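Local atomic coordinates of tautomerase (PDB entry 6VVR), a protein that belongs to the tautomerase superfamily of enzymes, built from two fused beta-alpha-beta units and assembled here as a trimer. Residues A26-I31 / A78-L83. Residues are numbered along the deposited sequence; the frame is centred on the assembly and turned at random.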
ATOM      1  N   ALA A  26      20.071  -2.578   3.126  1.00 28.72           N
ATOM      2  CA  ALA A  26      20.081  -1.178   2.709  1.00 25.55           C
ATOM      3  C   ALA A  26      19.374  -0.307   3.731  1.00 26.97           C
ATOM      4  O   ALA A  26      19.783   0.835   3.972  1.00 27.72           O
ATOM      5  CB  ALA A  26      19.435  -1.022   1.329  1.00 25.73           C
ATOM      6  N   VAL A  27      18.318  -0.831   4.362  1.00 25.68           N
ATOM      7  CA  VAL A  27      17.632  -0.068   5.403  1.00 25.00           C
ATOM      8  C   VAL A  27      18.546   0.118   6.604  1.00 25.11           C
ATOM      9  O   VAL A  27      18.690   1.223   7.136  1.00 24.67           O
ATOM     10  CB  VAL A  27      16.319  -0.755   5.814  1.00 26.54           C
ATOM     11  CG1 VAL A  27      15.670   0.028   6.949  1.00 24.16           C
ATOM     12  CG2 VAL A  27      15.374  -0.869   4.626  1.00 22.99           C
ATOM     13  N   VAL A  28      19.161  -0.972   7.056  1.00 24.24           N
ATOM     14  CA  VAL A  28      20.048  -0.911   8.212  1.00 28.93           C
ATOM     15  C   VAL A  28      21.201   0.053   7.954  1.00 29.00           C
ATOM     16  O   VAL A  28      21.508   0.911   8.786  1.00 30.57           O
ATOM     17  CB  VAL A  28      20.548  -2.328   8.557  1.00 30.83           C
ATOM     18  CG1 VAL A  28      21.620  -2.279   9.651  1.00 32.24           C
ATOM     19  CG2 VAL A  28      19.371  -3.214   8.971  1.00 29.54           C
ATOM     20  N   GLN A  29      21.843  -0.053   6.789  1.00 28.40           N
ATOM     21  CA  GLN A  29      23.048   0.741   6.557  1.00 32.38           C
ATOM     22  C   GLN A  29      22.719   2.218   6.384  1.00 31.56           C
ATOM     23  O   GLN A  29      23.445   3.085   6.888  1.00 30.58           O
ATOM     24  CB  GLN A  29      23.809   0.212   5.338  1.00 29.97           C
ATOM     25  CG  GLN A  29      24.544  -1.114   5.574  1.00 38.88           C
ATOM     26  CD  GLN A  29      25.311  -1.149   6.896  1.00 43.03           C
ATOM     27  OE1 GLN A  29      24.986  -1.928   7.791  1.00 46.52           O
ATOM     28  NE2 GLN A  29      26.333  -0.306   7.017  1.00 49.81           N
ATOM     29  N   SER A  30      21.618   2.529   5.696  1.00 27.02           N
ATOM     30  CA  SER A  30      21.381   3.913   5.312  1.00 26.33           C
ATOM     31  C   SER A  30      20.835   4.754   6.460  1.00 30.36           C
ATOM     32  O   SER A  30      21.216   5.922   6.588  1.00 29.12           O
ATOM     33  CB  SER A  30      20.437   3.976   4.106  1.00 27.20           C
ATOM     34  OG  SER A  30      19.129   3.579   4.459  1.00 27.22           O
ATOM     35  N   ILE A  31      19.959   4.210   7.306  1.00 24.71           N
ATOM     36  CA  ILE A  31      19.360   4.997   8.377  1.00 26.81           C
ATOM     37  C   ILE A  31      19.625   4.429   9.767  1.00 27.77           C
ATOM     38  O   ILE A  31      19.154   5.001  10.754  1.00 26.20           O
ATOM     39  CB  ILE A  31      17.846   5.188   8.159  1.00 28.19           C
ATOM     40  CG1 ILE A  31      17.088   3.888   8.427  1.00 26.70           C
ATOM     41  CG2 ILE A  31      17.574   5.699   6.741  1.00 27.74           C
ATOM     42  CD1 ILE A  31      15.576   4.055   8.449  1.00 24.78           C
ATOM     43  N   ALA A  78      19.227   9.379   1.897  1.00 23.23           N
ATOM     44  CA  ALA A  78      20.114   8.221   1.898  1.00 23.57           C
ATOM     45  C   ALA A  78      19.332   6.927   1.732  1.00 23.57           C
ATOM     46  O   ALA A  78      19.782   6.003   1.042  1.00 24.19           O
ATOM     47  CB  ALA A  78      20.923   8.186   3.194  1.00 27.63           C
ATOM     48  N   LEU A  79      18.156   6.844   2.362  1.00 23.74           N
ATOM     49  CA  LEU A  79      17.361   5.618   2.305  1.00 23.04           C
ATOM     50  C   LEU A  79      16.803   5.383   0.903  1.00 23.30           C
ATOM     51  O   LEU A  79      16.874   4.265   0.385  1.00 22.19           O
ATOM     52  CB  LEU A  79      16.235   5.678   3.349  1.00 22.60           C
ATOM     53  CG  LEU A  79      15.216   4.536   3.423  1.00 22.90           C
ATOM     54  CD1 LEU A  79      15.866   3.199   3.772  1.00 21.97           C
ATOM     55  CD2 LEU A  79      14.131   4.884   4.444  1.00 22.98           C
ATOM     56  N   ILE A  80      16.236   6.422   0.278  1.00 21.98           N
ATOM     57  CA  ILE A  80      15.717   6.297  -1.087  1.00 21.62           C
ATOM     58  C   ILE A  80      16.828   5.878  -2.033  1.00 22.18           C
ATOM     59  O   ILE A  80      16.655   4.988  -2.875  1.00 21.41           O
ATOM     60  CB  ILE A  80      15.078   7.625  -1.547  1.00 20.86           C
ATOM     61  CG1 ILE A  80      13.799   7.909  -0.755  1.00 21.09           C
ATOM     62  CG2 ILE A  80      14.814   7.604  -3.052  1.00 21.41           C
ATOM     63  CD1 ILE A  80      13.264   9.314  -0.949  1.00 22.35           C
ATOM     64  N   LEU A  81      17.990   6.515  -1.901  1.00 22.84           N
ATOM     65  CA  LEU A  81      19.114   6.208  -2.776  1.00 22.75           C
ATOM     66  C   LEU A  81      19.587   4.776  -2.574  1.00 24.90           C
ATOM     67  O   LEU A  81      19.809   4.052  -3.552  1.00 24.85           O
ATOM     68  CB  LEU A  81      20.254   7.194  -2.516  1.00 23.51           C
ATOM     69  CG  LEU A  81      21.494   7.176  -3.414  1.00 29.75           C
ATOM     70  CD1 LEU A  81      21.123   7.452  -4.864  1.00 27.27           C
ATOM     71  CD2 LEU A  81      22.495   8.218  -2.924  1.00 26.00           C
ATOM     72  N   ALA A  82      19.735   4.352  -1.315  1.00 22.65           N
ATOM     73  CA  ALA A  82      20.246   3.015  -1.033  1.00 26.13           C
ATOM     74  C   ALA A  82      19.262   1.939  -1.471  1.00 25.96           C
ATOM     75  O   ALA A  82      19.668   0.879  -1.962  1.00 23.97           O
ATOM     76  CB  ALA A  82      20.567   2.874   0.458  1.00 23.04           C
ATOM     77  N   LEU A  83      17.961   2.180  -1.284  1.00 22.66           N
ATOM     78  CA  LEU A  83      16.972   1.210  -1.744  1.00 24.45           C
ATOM     79  C   LEU A  83      16.932   1.139  -3.267  1.00 22.32           C
ATOM     80  O   LEU A  83      16.887   0.045  -3.840  1.00 23.26           O
ATOM     81  CB  LEU A  83      15.595   1.557  -1.179  1.00 23.91           C
ATOM     82  CG  LEU A  83      15.458   1.348   0.333  1.00 22.22           C
ATOM     83  CD1 LEU A  83      14.144   1.921   0.826  1.00 26.40           C
ATOM     84  CD2 LEU A  83      15.574  -0.135   0.688  1.00 25.56           C
TER
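Ala26 packs against Ala82 and Ser30 against Leu79 where the two long helices of the tautomerase fold, 13-31 and 73-91, run past each other in roughly antiparallel fashion. The axes of the short segments 26-31 and 78-83 come within 8.7 Å, with 145° between their directions, and the CA atoms of Ser30 and Leu79 are 5.3 Å apart. The close approach is consistent with the small residues Ala26, Ser30, Ala78 and Ala82 facing one another. Both helices lie on the same four-stranded mixed sheet, in the tandem beta-alpha-beta layout of the family.

On the side turned from the sheet, small groups meet: Ala26 CB sits 3.8 Å from Ala82 O, and the CB methylene of Ser30 lies as far from the CB methyl of Ala82. Toward the sheet the larger side chains take over. CG2 of Val27 touches Leu83 CD2 at 4.0 Å, while Leu79, one turn earlier in its helix than Leu83, lies alongside Val27, pointing the same way. Leu79 and Leu83 continue down to Leu67 and Val65 of strand 61-68, and Val27 and Leu83 share Leu3 of strand 2-8, so the interhelical seam merges with the helix-sheet core. At the end of helix 13-31, Ile31 crosses Leu79 at an angle, its CG2 pressed against Leu79 CB at 3.6 Å.

No hydrogen bond joins the two segments; the one polar side chain touching across the contact, Ser30, spends its proton on its own helix. With chi1 at 69°, the hydroxyl folds back and OG donates to Ala26 O at 2.9 Å, tilted 21° from the carbonyl plane on the side opposite Ser30 N, so two donors hold that oxygen. Thus turned, the same OG rests 3.4 Å from Leu79 CD1.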